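Local coordinates for glutathione S-transferase (Bombyx mori, PDB 4E8H), which binds glutathione as a homodimer and probably catalyses its conjugation to electrophilic compounds, as expected of a glutathione transferase, at residues V166-T170 with Y201-V206; A25-L30 with L78-K84; L143-D148 with H182-W188. Residues are numbered along the deposited sequence.

Contact 1 of 3, residues V166-T170 with Y201-V206; sequences VVTIT and YDEIDV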
loop_
_atom_site.group_PDB
_atom_site.type_symbol
_atom_site.label_atom_id
_atom_site.label_comp_id
_atom_site.label_asym_id
_atom_site.label_seq_id
_atom_site.Cartn_x
_atom_site.Cartn_y
_atom_site.Cartn_z
ATOM N N VAL B 166 -14.203 -1.614 3.979
ATOM C CA VAL B 166 -15.398 -1.910 4.784
ATOM C C VAL B 166 -15.075 -2.519 6.160
ATOM O O VAL B 166 -15.839 -2.338 7.109
ATOM C CB VAL B 166 -16.459 -2.757 4.004
ATOM C CG1 VAL B 166 -16.214 -4.256 4.150
ATOM C CG2 VAL B 166 -17.873 -2.401 4.454
ATOM N N VAL B 167 -13.944 -3.220 6.264
ATOM C CA VAL B 167 -13.494 -3.766 7.547
ATOM C C VAL B 167 -13.318 -2.640 8.575
ATOM O O VAL B 167 -13.767 -2.757 9.719
ATOM C CB VAL B 167 -12.184 -4.591 7.404
ATOM C CG1 VAL B 167 -11.648 -5.000 8.772
ATOM C CG2 VAL B 167 -12.419 -5.828 6.545
ATOM N N THR B 168 -12.686 -1.551 8.144
ATOM C CA THR B 168 -12.433 -0.389 8.992
ATOM C C THR B 168 -13.726 0.308 9.404
ATOM O O THR B 168 -13.882 0.723 10.558
ATOM C CB THR B 168 -11.471 0.598 8.288
ATOM O OG1 THR B 168 -10.174 0.002 8.204
ATOM C CG2 THR B 168 -11.358 1.918 9.049
ATOM N N ILE B 169 -14.649 0.426 8.456
ATOM C CA ILE B 169 -15.941 1.049 8.713
ATOM C C ILE B 169 -16.768 0.162 9.647
ATOM O O ILE B 169 -17.452 0.672 10.540
ATOM C CB ILE B 169 -16.686 1.393 7.391
ATOM C CG1 ILE B 169 -15.817 2.298 6.496
ATOM C CG2 ILE B 169 -18.041 2.045 7.666
ATOM C CD1 ILE B 169 -15.311 3.592 7.158
ATOM N N THR B 170 -16.676 -1.155 9.461
ATOM C CA THR B 170 -17.302 -2.105 10.382
ATOM C C THR B 170 -16.747 -1.942 11.803
ATOM O O THR B 170 -17.517 -1.912 12.767
ATOM C CB THR B 170 -17.147 -3.571 9.905
ATOM O OG1 THR B 170 -17.735 -3.717 8.605
ATOM C CG2 THR B 170 -17.838 -4.541 10.867
ATOM N N TYR B 201 -20.446 -11.921 5.668
ATOM C CA TYR B 201 -20.218 -10.619 6.287
ATOM C C TYR B 201 -20.374 -10.661 7.817
ATOM O O TYR B 201 -19.535 -10.117 8.537
ATOM C CB TYR B 201 -21.098 -9.522 5.673
ATOM C CG TYR B 201 -20.903 -8.194 6.362
ATOM C CD1 TYR B 201 -21.818 -7.743 7.306
ATOM C CD2 TYR B 201 -19.777 -7.410 6.104
ATOM C CE1 TYR B 201 -21.636 -6.539 7.959
ATOM C CE2 TYR B 201 -19.585 -6.201 6.757
ATOM C CZ TYR B 201 -20.517 -5.774 7.686
ATOM O OH TYR B 201 -20.343 -4.577 8.339
ATOM N N ASP B 202 -21.437 -11.306 8.302
ATOM C CA ASP B 202 -21.676 -11.408 9.747
ATOM C C ASP B 202 -20.666 -12.303 10.448
ATOM O O ASP B 202 -20.102 -11.916 11.472
ATOM C CB ASP B 202 -23.092 -11.902 10.062
ATOM C CG ASP B 202 -23.403 -11.879 11.559
ATOM O OD1 ASP B 202 -24.074 -10.929 12.014
ATOM O OD2 ASP B 202 -22.968 -12.803 12.284
ATOM N N GLU B 203 -20.450 -13.499 9.909
ATOM C CA GLU B 203 -19.576 -14.474 10.557
ATOM C C GLU B 203 -18.101 -14.060 10.544
ATOM O O GLU B 203 -17.342 -14.452 11.431
ATOM C CB GLU B 203 -19.773 -15.881 9.974
ATOM C CG GLU B 203 -19.459 -16.015 8.494
ATOM C CD GLU B 203 -19.958 -17.321 7.909
ATOM O OE1 GLU B 203 -21.035 -17.314 7.275
ATOM O OE2 GLU B 203 -19.278 -18.356 8.080
ATOM N N ILE B 204 -17.703 -13.262 9.554
ATOM C CA ILE B 204 -16.318 -12.793 9.457
ATOM C C ILE B 204 -16.137 -11.392 10.053
ATOM O O ILE B 204 -15.405 -11.224 11.033
ATOM C CB ILE B 204 -15.780 -12.831 7.993
ATOM C CG1 ILE B 204 -15.804 -14.264 7.443
ATOM C CG2 ILE B 204 -14.364 -12.247 7.913
ATOM C CD1 ILE B 204 -15.741 -14.352 5.923
ATOM N N ASP B 205 -16.807 -10.401 9.467
ATOM C CA ASP B 205 -16.536 -8.996 9.777
ATOM C C ASP B 205 -17.201 -8.506 11.061
ATOM O O ASP B 205 -16.541 -7.908 11.912
ATOM C CB ASP B 205 -16.904 -8.088 8.597
ATOM C CG ASP B 205 -15.999 -6.871 8.490
ATOM O OD1 ASP B 205 -14.908 -6.877 9.101
ATOM O OD2 ASP B 205 -16.368 -5.911 7.781
ATOM N N VAL B 206 -18.504 -8.753 11.188
ATOM C CA VAL B 206 -19.260 -8.349 12.375
ATOM C C VAL B 206 -18.729 -9.061 13.624
ATOM O O VAL B 206 -18.516 -8.424 14.658
ATOM C CB VAL B 206 -20.789 -8.579 12.199
ATOM C CG1 VAL B 206 -21.545 -8.293 13.494
ATOM C CG2 VAL B 206 -21.331 -7.709 11.078
#

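Contact 2 of 3, residues A25-L30 with L78-K84; sequences ARVLEL and LVNAYGK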
loop_
_atom_site.group_PDB
_atom_site.type_symbol
_atom_site.label_atom_id
_atom_site.label_comp_id
_atom_site.label_asym_id
_atom_site.label_seq_id
_atom_site.Cartn_x
_atom_site.Cartn_y
_atom_site.Cartn_z
ATOM N N ALA B 25 -11.997 -14.156 -0.280
ATOM C CA ALA B 25 -12.033 -15.578 -0.626
ATOM C C ALA B 25 -13.457 -16.127 -0.744
ATOM O O ALA B 25 -13.728 -16.968 -1.606
ATOM C CB ALA B 25 -11.235 -16.390 0.381
ATOM N N ARG B 26 -14.359 -15.657 0.117
ATOM C CA ARG B 26 -15.762 -16.071 0.056
ATOM C C ARG B 26 -16.436 -15.600 -1.232
ATOM O O ARG B 26 -17.123 -16.382 -1.894
ATOM C CB ARG B 26 -16.538 -15.579 1.282
ATOM C CG ARG B 26 -16.181 -16.301 2.580
ATOM C CD ARG B 26 -16.759 -17.710 2.628
ATOM N NE ARG B 26 -18.216 -17.693 2.745
ATOM C CZ ARG B 26 -18.878 -17.700 3.898
ATOM N NH1 ARG B 26 -18.221 -17.731 5.053
ATOM N NH2 ARG B 26 -20.203 -17.681 3.898
ATOM N N VAL B 27 -16.225 -14.333 -1.589
ATOM C CA VAL B 27 -16.791 -13.754 -2.815
ATOM C C VAL B 27 -16.294 -14.496 -4.061
ATOM O O VAL B 27 -17.032 -14.654 -5.036
ATOM C CB VAL B 27 -16.508 -12.226 -2.918
ATOM C CG1 VAL B 27 -16.953 -11.662 -4.268
ATOM C CG2 VAL B 27 -17.206 -11.481 -1.796
ATOM N N LEU B 28 -15.049 -14.963 -4.006
ATOM C CA LEU B 28 -14.447 -15.739 -5.090
ATOM C C LEU B 28 -14.768 -17.228 -4.980
ATOM O O LEU B 28 -14.397 -18.014 -5.858
ATOM C CB LEU B 28 -12.928 -15.536 -5.113
ATOM C CG LEU B 28 -12.399 -14.142 -5.463
ATOM C CD1 LEU B 28 -10.941 -14.015 -5.070
ATOM C CD2 LEU B 28 -12.590 -13.821 -6.942
ATOM N N GLU B 29 -15.447 -17.603 -3.896
ATOM C CA GLU B 29 -15.880 -18.985 -3.639
ATOM C C GLU B 29 -14.707 -19.965 -3.503
ATOM O O GLU B 29 -14.735 -21.080 -4.033
ATOM C CB GLU B 29 -16.911 -19.446 -4.684
ATOM C CG GLU B 29 -18.152 -18.554 -4.742
ATOM C CD GLU B 29 -19.128 -18.943 -5.840
ATOM O OE1 GLU B 29 -18.685 -19.388 -6.921
ATOM O OE2 GLU B 29 -20.348 -18.787 -5.623
ATOM N N LEU B 30 -13.680 -19.523 -2.781
ATOM C CA LEU B 30 -12.527 -20.352 -2.451
ATOM C C LEU B 30 -12.615 -20.726 -0.979
ATOM O O LEU B 30 -12.780 -19.849 -0.128
ATOM C CB LEU B 30 -11.222 -19.586 -2.707
ATOM C CG LEU B 30 -10.933 -19.030 -4.106
ATOM C CD1 LEU B 30 -9.834 -17.975 -4.055
ATOM C CD2 LEU B 30 -10.557 -20.143 -5.074
ATOM N N LEU B 78 -5.596 -13.446 -5.281
ATOM C CA LEU B 78 -6.704 -14.395 -5.366
ATOM C C LEU B 78 -7.593 -14.102 -6.576
ATOM O O LEU B 78 -8.053 -15.029 -7.249
ATOM C CB LEU B 78 -7.516 -14.432 -4.064
ATOM C CG LEU B 78 -6.811 -14.879 -2.774
ATOM C CD1 LEU B 78 -7.771 -14.840 -1.592
ATOM C CD2 LEU B 78 -6.177 -16.264 -2.901
ATOM N N VAL B 79 -7.807 -12.819 -6.866
ATOM C CA VAL B 79 -8.556 -12.440 -8.066
ATOM C C VAL B 79 -7.757 -12.710 -9.354
ATOM O O VAL B 79 -8.290 -13.324 -10.281
ATOM C CB VAL B 79 -9.077 -10.976 -8.015
ATOM C CG1 VAL B 79 -9.937 -10.668 -9.244
ATOM C CG2 VAL B 79 -9.888 -10.738 -6.746
ATOM N N ASN B 80 -6.495 -12.276 -9.406
ATOM C CA ASN B 80 -5.644 -12.503 -10.589
ATOM C C ASN B 80 -5.517 -13.978 -10.962
ATOM O O ASN B 80 -5.566 -14.333 -12.141
ATOM C CB ASN B 80 -4.238 -11.911 -10.402
ATOM C CG ASN B 80 -4.223 -10.391 -10.419
ATOM O OD1 ASN B 80 -5.128 -9.746 -10.953
ATOM N ND2 ASN B 80 -3.179 -9.811 -9.837
ATOM N N ALA B 81 -5.360 -14.827 -9.950
ATOM C CA ALA B 81 -5.136 -16.252 -10.168
ATOM C C ALA B 81 -6.412 -17.089 -10.265
ATOM O O ALA B 81 -6.450 -18.061 -11.023
ATOM C CB ALA B 81 -4.217 -16.816 -9.090
ATOM N N TYR B 82 -7.449 -16.723 -9.512
ATOM C CA TYR B 82 -8.593 -17.627 -9.334
ATOM C C TYR B 82 -9.989 -17.055 -9.567
ATOM O O TYR B 82 -10.981 -17.777 -9.424
ATOM C CB TYR B 82 -8.529 -18.290 -7.955
ATOM C CG TYR B 82 -7.267 -19.084 -7.730
ATOM C CD1 TYR B 82 -6.927 -20.144 -8.574
ATOM C CD2 TYR B 82 -6.410 -18.781 -6.675
ATOM C CE1 TYR B 82 -5.763 -20.875 -8.377
ATOM C CE2 TYR B 82 -5.246 -19.508 -6.467
ATOM C CZ TYR B 82 -4.929 -20.554 -7.320
ATOM O OH TYR B 82 -3.777 -21.277 -7.117
ATOM N N GLY B 83 -10.072 -15.777 -9.925
ATOM C CA GLY B 83 -11.357 -15.167 -10.254
ATOM C C GLY B 83 -11.987 -15.847 -11.458
ATOM O O GLY B 83 -11.294 -16.168 -12.425
ATOM N N LYS B 84 -13.297 -16.082 -11.393
ATOM C CA LYS B 84 -14.027 -16.651 -12.531
ATOM C C LYS B 84 -14.127 -15.591 -13.618
ATOM O O LYS B 84 -14.295 -15.894 -14.802
ATOM C CB LYS B 84 -15.421 -17.135 -12.114
ATOM C CG LYS B 84 -15.447 -17.972 -10.841
ATOM C CD LYS B 84 -14.380 -19.063 -10.848
ATOM C CE LYS B 84 -14.244 -19.680 -9.483
ATOM N NZ LYS B 84 -15.391 -20.588 -9.177
#

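Contact 3 of 3, residues L143-D148 with H182-W188; sequences LNTFLD and HENIAKW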
loop_
_atom_site.group_PDB
_atom_site.type_symbol
_atom_site.label_atom_id
_atom_site.label_comp_id
_atom_site.label_asym_id
_atom_site.label_seq_id
_atom_site.Cartn_x
_atom_site.Cartn_y
_atom_site.Cartn_z
ATOM N N LEU B 143 -12.743 9.851 1.999
ATOM C CA LEU B 143 -13.496 8.666 1.572
ATOM C C LEU B 143 -14.915 9.037 1.146
ATOM O O LEU B 143 -15.409 8.555 0.121
ATOM C CB LEU B 143 -13.528 7.594 2.668
ATOM C CG LEU B 143 -14.330 6.308 2.406
ATOM C CD1 LEU B 143 -13.808 5.518 1.201
ATOM C CD2 LEU B 143 -14.343 5.435 3.649
ATOM N N ASN B 144 -15.559 9.898 1.933
ATOM C CA ASN B 144 -16.880 10.406 1.583
ATOM C C ASN B 144 -16.874 11.098 0.218
ATOM O O ASN B 144 -17.803 10.926 -0.574
ATOM C CB ASN B 144 -17.416 11.353 2.658
ATOM C CG ASN B 144 -18.899 11.621 2.501
ATOM O OD1 ASN B 144 -19.731 10.756 2.781
ATOM N ND2 ASN B 144 -19.240 12.820 2.044
ATOM N N THR B 145 -15.820 11.866 -0.049
ATOM C CA THR B 145 -15.646 12.541 -1.336
ATOM C C THR B 145 -15.398 11.544 -2.473
ATOM O O THR B 145 -15.935 11.714 -3.568
ATOM C CB THR B 145 -14.523 13.606 -1.270
ATOM O OG1 THR B 145 -14.836 14.551 -0.240
ATOM C CG2 THR B 145 -14.376 14.356 -2.597
ATOM N N PHE B 146 -14.604 10.503 -2.209
ATOM C CA PHE B 146 -14.342 9.463 -3.214
ATOM C C PHE B 146 -15.648 8.833 -3.689
ATOM O O PHE B 146 -15.765 8.419 -4.843
ATOM C CB PHE B 146 -13.416 8.355 -2.680
ATOM C CG PHE B 146 -12.021 8.817 -2.320
ATOM C CD1 PHE B 146 -11.528 10.053 -2.736
ATOM C CD2 PHE B 146 -11.186 7.982 -1.582
ATOM C CE1 PHE B 146 -10.240 10.461 -2.395
ATOM C CE2 PHE B 146 -9.895 8.377 -1.243
ATOM C CZ PHE B 146 -9.422 9.619 -1.649
ATOM N N LEU B 147 -16.626 8.777 -2.787
ATOM C CA LEU B 147 -17.916 8.154 -3.068
ATOM C C LEU B 147 -18.959 9.101 -3.679
ATOM O O LEU B 147 -20.109 8.704 -3.890
ATOM C CB LEU B 147 -18.456 7.473 -1.804
ATOM C CG LEU B 147 -17.651 6.265 -1.314
ATOM C CD1 LEU B 147 -17.888 5.988 0.163
ATOM C CD2 LEU B 147 -17.936 5.031 -2.161
ATOM N N ASP B 148 -18.557 10.337 -3.976
ATOM C CA ASP B 148 -19.436 11.287 -4.665
ATOM C C ASP B 148 -19.715 10.815 -6.092
ATOM O O ASP B 148 -18.831 10.854 -6.953
ATOM C CB ASP B 148 -18.833 12.697 -4.679
ATOM C CG ASP B 148 -19.690 13.697 -5.444
ATOM O OD1 ASP B 148 -20.736 14.123 -4.907
ATOM O OD2 ASP B 148 -19.313 14.063 -6.578
ATOM N N HIS B 182 -21.808 11.597 7.150
ATOM C CA HIS B 182 -21.093 11.350 5.897
ATOM C C HIS B 182 -22.021 10.495 5.037
ATOM O O HIS B 182 -21.943 9.261 5.046
ATOM C CB HIS B 182 -19.751 10.640 6.121
ATOM C CG HIS B 182 -18.797 11.393 6.998
ATOM N ND1 HIS B 182 -17.688 12.051 6.509
ATOM C CD2 HIS B 182 -18.779 11.571 8.340
ATOM C CE1 HIS B 182 -17.034 12.610 7.512
ATOM N NE2 HIS B 182 -17.675 12.335 8.633
ATOM N N GLU B 183 -22.907 11.169 4.309
ATOM C CA GLU B 183 -24.009 10.507 3.615
ATOM C C GLU B 183 -23.562 9.500 2.557
ATOM O O GLU B 183 -24.189 8.449 2.410
ATOM C CB GLU B 183 -24.978 11.535 3.021
ATOM C CG GLU B 183 -25.684 12.393 4.072
ATOM C CD GLU B 183 -26.834 13.204 3.502
ATOM O OE1 GLU B 183 -27.739 12.609 2.879
ATOM O OE2 GLU B 183 -26.838 14.441 3.687
ATOM N N ASN B 184 -22.486 9.808 1.834
ATOM C CA ASN B 184 -21.944 8.865 0.856
ATOM C C ASN B 184 -21.429 7.590 1.514
ATOM O O ASN B 184 -21.683 6.492 1.020
ATOM C CB ASN B 184 -20.844 9.505 0.004
ATOM C CG ASN B 184 -21.354 10.656 -0.843
ATOM O OD1 ASN B 184 -22.513 10.674 -1.263
ATOM N ND2 ASN B 184 -20.484 11.627 -1.102
ATOM N N ILE B 185 -20.715 7.741 2.629
ATOM C CA ILE B 185 -20.225 6.591 3.390
ATOM C C ILE B 185 -21.401 5.772 3.927
ATOM O O ILE B 185 -21.420 4.548 3.786
ATOM C CB ILE B 185 -19.254 6.994 4.538
ATOM C CG1 ILE B 185 -18.004 7.673 3.965
ATOM C CG2 ILE B 185 -18.860 5.766 5.374
ATOM C CD1 ILE B 185 -16.964 8.086 5.002
ATOM N N ALA B 186 -22.385 6.455 4.514
ATOM C CA ALA B 186 -23.556 5.793 5.090
ATOM C C ALA B 186 -24.284 4.900 4.084
ATOM O O ALA B 186 -24.579 3.742 4.382
ATOM C CB ALA B 186 -24.515 6.820 5.691
ATOM N N LYS B 187 -24.557 5.441 2.896
ATOM C CA LYS B 187 -25.267 4.708 1.844
ATOM C C LYS B 187 -24.403 3.593 1.260
ATOM O O LYS B 187 -24.891 2.488 1.012
ATOM C CB LYS B 187 -25.724 5.656 0.729
ATOM C CG LYS B 187 -26.780 6.668 1.154
ATOM C CD LYS B 187 -26.956 7.753 0.101
ATOM C CE LYS B 187 -27.660 8.972 0.677
ATOM N NZ LYS B 187 -27.692 10.109 -0.286
ATOM N N TRP B 188 -23.125 3.897 1.042
ATOM C CA TRP B 188 -22.156 2.917 0.556
ATOM C C TRP B 188 -22.013 1.745 1.520
ATOM O O TRP B 188 -21.884 0.599 1.088
ATOM C CB TRP B 188 -20.793 3.576 0.323
ATOM C CG TRP B 188 -19.650 2.604 0.195
ATOM C CD1 TRP B 188 -19.199 2.015 -0.950
ATOM C CD2 TRP B 188 -18.814 2.114 1.254
ATOM N NE1 TRP B 188 -18.136 1.189 -0.674
ATOM C CE2 TRP B 188 -17.879 1.230 0.671
ATOM C CE3 TRP B 188 -18.765 2.335 2.638
ATOM C CZ2 TRP B 188 -16.905 0.565 1.423
ATOM C CZ3 TRP B 188 -17.797 1.670 3.387
ATOM C CH2 TRP B 188 -16.879 0.797 2.775
#

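Contact 1 of 3, residues V166-T170 with Y201-V206
A buried, largely polar helix-helix contact joins two helices of the all-helical C-terminal part of the glutathione transferase fold: 160-174, in its interior, and the last helix, 201-213. The short axes cross steeply at -77° with a closest approach of 10.6 Å, so contact is confined to a small patch of 222 Å². Its centre is the hydroxyl of Thr170. Tyr201 reaches in with its phenol and donates from OH to Thr170 OG1 at 2.8 Å, meeting it near the ring plane. Thr170 OG1 also lies 2.7 Å from Asp205 OD2 and 2.8 Å from Val166 O one turn back. Tyr201 and Asp205 stand four residues apart on one helical turn, where Val206 N bonds to Tyr201 O at 3.2 Å in a wider pi-type turn. Beside this cluster the Asp205 carboxylate packs against Val166 and Val167, with OD2 3.6 Å from Val167 CA and OD1 3.7 Å from Val167 CG2. The strongest polar partner of the carboxylate is Arg19 of helix 16-27, in the N-terminal domain, which OD1 meets in a salt bridge. Val167, whose side chain is about 10 Å from the bound glutathione, also packs on Pro16, Arg19 and Met23 of helix 16-27, while Val166 and Tyr201 rest on Phe189 of helix 183-196.

Contact 2 of 3, residues A25-L30 with L78-K84
Leu28 pushes its isobutyl end into the last turn of helix 71-82, CD1 lying 3.6 Å from Leu78 CB and 3.8 Å from Val79 CG2, and CD2 3.8 Å from Gly83 CA. The contact belongs to the thioredoxin-like N-terminal domain, where helices 16-27 and 71-82 pack side by side on the same face of the sheet. Leu28 gives up 100 Å² to the partner segment, more than any other residue here. Around it the apolar seam continues: Leu30 CD1 meets Leu78 CD2 at 4.2 Å, Leu30 CD2 meets Tyr82 CB at 4.0 Å, and Ala25 CB touches Leu78 CD1 at 4.3 Å. Leu78 and Tyr82 also pack on Ile7 of strand 7-11, which carries the seam down to the sheet.

Both helices end at this contact. Helix 16-27 closes in a Schellman motif: Glu29 adopts positive phi (62°), and Leu30 N bonds back to Ala25 O at 2.8 Å. The turn sends the chain toward strand 32-36, completing a beta-alpha-beta unit with strand 7-11. Helix 71-82 ends at Gly83, whose N bonds to Val79 O at 3.1 Å; a beta carbon on Gly83 would lie only 2.9 Å from that same oxygen. Tyr82 turns its hydroxyl to Asp63, and its side chain packs on Arg94 of the second subunit. At the solvent edge Lys84 CE passes 4.0 Å from Leu28 O, and Lys84 NZ stops 4.2 Å from Glu29 OE1, too far for a salt bridge.

Contact 3 of 3, residues L143-D148 with H182-W188
Two hydrogen bonds join the C-terminal end of helix 130-146 to the N-terminal turn of helix 183-196 in the helical C-terminal domain of the glutathione transferase fold. Asn144 accepts both. Its side-chain OD1 takes Ile185 N at 3.2 Å, so the Asn144 side chain supplies an acceptor to the first turn of this helix, which begins right after the N-cap residue His182. Its carbonyl O takes Asn184 ND2 at 2.8 Å; near the end of helix 130-146 this oxygen receives only a weak bond within its own segment, from Leu147 N at 3.3 Å, while Asp148 N bonds to Thr145 O at 3.0 Å. The two asparagines therefore interlock, and their CA atoms come within 5.3 Å.

Apolar packing fills the inner side. Leu143 CD2 meets Ile185 CD1 at 4.0 Å, and Leu147 CD1 lies 4.2 Å from Ile185 CG1. Leu143 and Trp188 continue inward to Ile165 of helix 160-174, and the indole nitrogen is held by Asp162. Phe146 points elsewhere, packing on Trp69 of the second subunit.

The aromatic contact is a CH-pi interaction with Trp188: Leu147 CD1 sits 4.2 Å from the centroid of the five-membered ring, off-centre at 29° from its normal, while Leu147 CD2 approaches Trp188 CD1 to 3.5 Å.

Contact 1 is the most buried, its centre about 9 Å from the chain centre, against 15 Å for contact 2 and 18 Å for contact 3, both partly buried. It is nonetheless built round polar groups, whereas contact 2 meets mainly through aliphatic side chains and contact 3 combines asparagine bonds at its outer side with leucine, isoleucine and tryptophan packing. Contacts 1 and 3 share one helical bundle: Val166 CA lies 3.7 Å from Trp188 CH2. Contact 2 belongs to the thioredoxin-like domain but touches contact 1 where Ile204 CD1 packs 3.9 Å from Arg26 CG. Contacts 2 and 3 stay about 12 Å apart at their nearest atoms, yet each reaches the second subunit.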